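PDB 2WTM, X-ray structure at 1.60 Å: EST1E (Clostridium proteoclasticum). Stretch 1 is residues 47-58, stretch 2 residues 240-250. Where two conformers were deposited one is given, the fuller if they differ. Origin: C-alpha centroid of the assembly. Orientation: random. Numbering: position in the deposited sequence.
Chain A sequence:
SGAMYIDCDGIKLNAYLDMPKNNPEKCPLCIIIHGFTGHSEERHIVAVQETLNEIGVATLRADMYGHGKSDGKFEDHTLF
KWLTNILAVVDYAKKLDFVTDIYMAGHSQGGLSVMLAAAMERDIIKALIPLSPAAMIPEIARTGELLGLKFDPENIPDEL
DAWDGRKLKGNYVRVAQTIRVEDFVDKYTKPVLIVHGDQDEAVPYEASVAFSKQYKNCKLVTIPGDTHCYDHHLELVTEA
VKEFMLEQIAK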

# COMPACT_ATOMS: atom_id res chain seq x y z
N ALA A 47 25.42 13.49 -4.93
CA ALA A 47 25.89 14.64 -4.15
C ALA A 47 25.51 14.57 -2.70
O ALA A 47 26.32 14.74 -1.80
CB ALA A 47 25.45 15.94 -4.80
N VAL A 48 24.27 14.23 -2.44
CA VAL A 48 23.85 14.01 -1.08
C VAL A 48 24.55 12.82 -0.41
O VAL A 48 25.03 12.89 0.73
CB VAL A 48 22.31 13.90 -1.06
CG1 VAL A 48 21.87 13.44 0.32
CG2 VAL A 48 21.63 15.26 -1.45
N GLN A 49 24.63 11.69 -1.12
CA GLN A 49 25.33 10.52 -0.65
C GLN A 49 26.78 10.82 -0.22
O GLN A 49 27.20 10.46 0.89
CB GLN A 49 25.29 9.47 -1.75
CG GLN A 49 26.17 8.31 -1.47
CD GLN A 49 27.28 8.16 -2.51
OE1 GLN A 49 27.04 8.23 -3.70
NE2 GLN A 49 28.51 7.86 -2.03
N GLU A 50 27.47 11.56 -1.09
CA GLU A 50 28.91 11.88 -0.86
C GLU A 50 29.08 12.76 0.33
O GLU A 50 29.94 12.53 1.17
CB GLU A 50 29.51 12.49 -2.12
CG GLU A 50 29.72 11.42 -3.18
CD GLU A 50 30.41 11.87 -4.44
OE1 GLU A 50 30.46 13.08 -4.70
OE2 GLU A 50 30.79 10.98 -5.21
N THR A 51 28.22 13.76 0.44
CA THR A 51 28.18 14.59 1.62
C THR A 51 27.99 13.83 2.92
O THR A 51 28.67 14.05 3.91
CB THR A 51 27.06 15.65 1.48
OG1 THR A 51 27.35 16.49 0.36
CG2 THR A 51 26.94 16.45 2.72
N LEU A 52 27.03 12.90 2.94
CA LEU A 52 26.80 12.10 4.12
C LEU A 52 28.02 11.27 4.48
O LEU A 52 28.39 11.21 5.64
CB LEU A 52 25.50 11.28 3.98
CG LEU A 52 24.26 12.16 3.90
CD1 LEU A 52 23.12 11.34 3.38
CD2 LEU A 52 23.96 12.67 5.25
N ASN A 53 28.61 10.59 3.51
CA ASN A 53 29.77 9.77 3.78
C ASN A 53 30.92 10.64 4.35
O ASN A 53 31.63 10.21 5.21
CB ASN A 53 30.30 9.09 2.49
CG ASN A 53 29.29 8.16 1.78
OD1 ASN A 53 29.45 7.95 0.60
ND2 ASN A 53 28.34 7.58 2.50
N GLU A 54 31.03 11.85 3.85
CA GLU A 54 32.08 12.77 4.31
C GLU A 54 31.98 13.14 5.78
O GLU A 54 33.01 13.34 6.45
CB GLU A 54 32.01 13.93 3.39
CG GLU A 54 33.02 14.91 3.57
CD GLU A 54 32.97 15.82 2.45
OE1 GLU A 54 32.36 16.91 2.64
OE2 GLU A 54 33.47 15.39 1.37
N ILE A 55 30.77 13.23 6.35
CA ILE A 55 30.61 13.49 7.77
C ILE A 55 30.53 12.23 8.65
O ILE A 55 30.28 12.30 9.82
CB ILE A 55 29.42 14.44 8.05
CG1 ILE A 55 28.08 13.78 7.65
CG2 ILE A 55 29.61 15.73 7.32
CD1 ILE A 55 26.87 14.56 8.08
N GLY A 56 30.73 11.06 8.06
CA GLY A 56 30.73 9.84 8.84
C GLY A 56 29.48 8.99 8.85
O GLY A 56 29.29 8.18 9.73
N VAL A 57 28.65 9.22 7.86
CA VAL A 57 27.36 8.49 7.72
C VAL A 57 27.44 7.60 6.51
O VAL A 57 27.62 8.04 5.38
CB VAL A 57 26.16 9.54 7.67
CG1 VAL A 57 24.78 8.86 7.44
CG2 VAL A 57 26.08 10.33 8.95
N ALA A 58 27.27 6.31 6.76
CA ALA A 58 27.16 5.35 5.66
C ALA A 58 25.83 5.63 4.95
O ALA A 58 24.91 6.20 5.52
CB ALA A 58 27.18 4.00 6.18
N ALA A 240 23.11 22.25 3.39
CA ALA A 240 22.02 22.24 4.37
C ALA A 240 21.87 20.84 5.01
O ALA A 240 21.65 20.68 6.20
CB ALA A 240 20.75 22.65 3.71
N VAL A 241 22.01 19.83 4.17
CA VAL A 241 21.99 18.42 4.61
C VAL A 241 23.13 18.17 5.59
O VAL A 241 22.95 17.61 6.64
CB VAL A 241 22.09 17.48 3.38
CG1 VAL A 241 22.41 16.04 3.78
CG2 VAL A 241 20.80 17.56 2.53
N LYS A 242 24.30 18.67 5.25
CA LYS A 242 25.47 18.53 6.09
C LYS A 242 25.30 19.14 7.47
O LYS A 242 25.53 18.49 8.46
CB LYS A 242 26.68 19.12 5.38
CG LYS A 242 27.97 18.98 6.16
CD LYS A 242 29.09 19.91 5.59
CE LYS A 242 30.46 19.43 6.04
NZ LYS A 242 31.60 20.32 5.54
N GLU A 243 24.84 20.39 7.53
CA GLU A 243 24.70 21.08 8.84
C GLU A 243 23.63 20.43 9.74
O GLU A 243 23.80 20.14 10.90
CB GLU A 243 24.34 22.54 8.62
CG GLU A 243 25.58 23.38 8.14
CD GLU A 243 25.29 24.87 7.80
OE1 GLU A 243 24.25 25.44 8.29
OE2 GLU A 243 26.14 25.44 7.02
N PHE A 244 22.49 19.97 8.97
CA PHE A 244 21.45 19.34 9.74
C PHE A 244 21.86 18.02 10.32
O PHE A 244 21.54 17.69 11.47
CB PHE A 244 20.19 19.22 8.81
CG PHE A 244 19.08 18.37 9.37
CD1 PHE A 244 18.19 18.88 10.27
CD2 PHE A 244 18.94 17.06 8.98
CE1 PHE A 244 17.13 18.09 10.74
CE2 PHE A 244 17.92 16.25 9.48
CZ PHE A 244 17.01 16.81 10.35
N MET A 245 22.56 17.24 9.49
CA MET A 245 23.01 15.90 9.87
C MET A 245 24.13 15.95 10.91
O MET A 245 24.11 15.15 11.85
CB MET A 245 23.35 15.06 8.63
CG MET A 245 22.07 14.45 7.93
SD MET A 245 21.09 13.40 9.03
CE MET A 245 22.19 12.04 9.27
N LEU A 246 25.01 16.92 10.80
CA LEU A 246 26.02 17.11 11.88
C LEU A 246 25.35 17.38 13.18
O LEU A 246 25.79 16.82 14.21
CB LEU A 246 27.00 18.23 11.54
CG LEU A 246 28.06 17.85 10.58
CD1 LEU A 246 28.81 19.07 10.14
CD2 LEU A 246 28.97 16.79 11.12
N GLU A 247 24.28 18.19 13.20
CA GLU A 247 23.50 18.40 14.41
C GLU A 247 22.88 17.11 14.95
O GLU A 247 22.81 16.92 16.15
CB GLU A 247 22.42 19.47 14.22
CG GLU A 247 21.42 19.66 15.39
CD GLU A 247 20.55 20.91 15.26
OE1 GLU A 247 20.84 21.78 14.42
OE2 GLU A 247 19.56 21.03 16.03
N GLN A 248 22.40 16.21 14.07
CA GLN A 248 21.79 15.01 14.56
C GLN A 248 22.75 14.00 15.11
O GLN A 248 22.43 13.27 16.04
CB GLN A 248 20.91 14.31 13.47
CG GLN A 248 19.87 15.13 12.79
CD GLN A 248 19.07 15.94 13.74
OE1 GLN A 248 18.53 15.41 14.68
NE2 GLN A 248 18.97 17.26 13.47
N ILE A 249 23.90 13.85 14.45
CA ILE A 249 24.80 12.77 14.77
C ILE A 249 25.80 13.18 15.86
O ILE A 249 26.48 12.31 16.40
CB ILE A 249 25.61 12.23 13.57
CG1 ILE A 249 26.63 13.24 13.01
CG2 ILE A 249 24.66 11.80 12.45
CD1 ILE A 249 27.48 12.71 11.88
N ALA A 250 25.87 14.47 16.16
CA ALA A 250 26.93 14.92 17.11
C ALA A 250 26.66 14.30 18.49
O ALA A 250 25.50 14.22 18.93
CB ALA A 250 27.03 16.43 17.16

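Two helices of EST1E, distant in sequence, pack side by side with their N-to-C directions 36° apart; their axes approach to 9.6 Å. The helical run 47-54 is held by regular i to i+4 bonds, such as Leu52 N to Val48 O (3.0 Å) and Glu54 N to Glu50 O (3.0 Å), and the run 240-249 by the same pattern, as in Met245 N to Val241 O (2.9 Å). Ile55 is the first residue of its stretch to leave helical phi/psi. Beyond it the chain turns: Gly56 N bonds to Asn53 O (3.1 Å) and Val57 N to Leu52 O (3.0 Å). Gly56 adopts phi/psi of 99/20, where a CB would be jammed against the carbonyl O of Ile55, so the backbone angles alone call for glycine. The turn is also tied by a side chain, Asn53 ND2 donating to Val57 O (3.0 Å); Gln49 NE2 in turn donates to Asn53 OD1 (2.8 Å). The backbones come closest at Thr51 and Lys242, whose CA atoms lie 6.5 Å apart.

No hydrogen bond crosses between the stretches; the contact is largely apolar packing and buries 461 Å² in total. Ile55 gives up the largest area. Its CB points toward the second helix, and its side chain, with chi1 p and chi2 t, sets CD1 3.6 Å from Met245 CB and CG2 3.8 Å from Lys242 CG, while CB itself lies 3.9 Å from Leu246 CD2. Ile249 CD1 reaches 3.5 Å from Ile55 O and 4.0 Å from Val57 CG2, so it meets the backbone as well as side chains of this segment. Val57 CG2 also approaches Met245 CE (4.3 Å). Earlier in the helix, Leu52 points its CB sideways, but the end of its side chain comes nearer: CD2 packs 3.7 Å from Met245 CG and 4.0 Å from Val241 CG1. Val48 CG1 makes a looser contact with Val241 CG1 (4.4 Å).

Thr51 turns its methyl to the partner, CG2 lying 3.8 Å from Lys242 CB, while OG1 donates to Ala47 O (3.0 Å) within its own helix. The hydroxyl is thus satisfied locally, and the methyl supplies the contact. Lys242 is extended, all four chi angles t, and lends its aliphatic stem to Thr51 and Ile55. Its NZ ends 4.5 Å from Glu54 OE1, opposite charges near each other but beyond salt-bridge range.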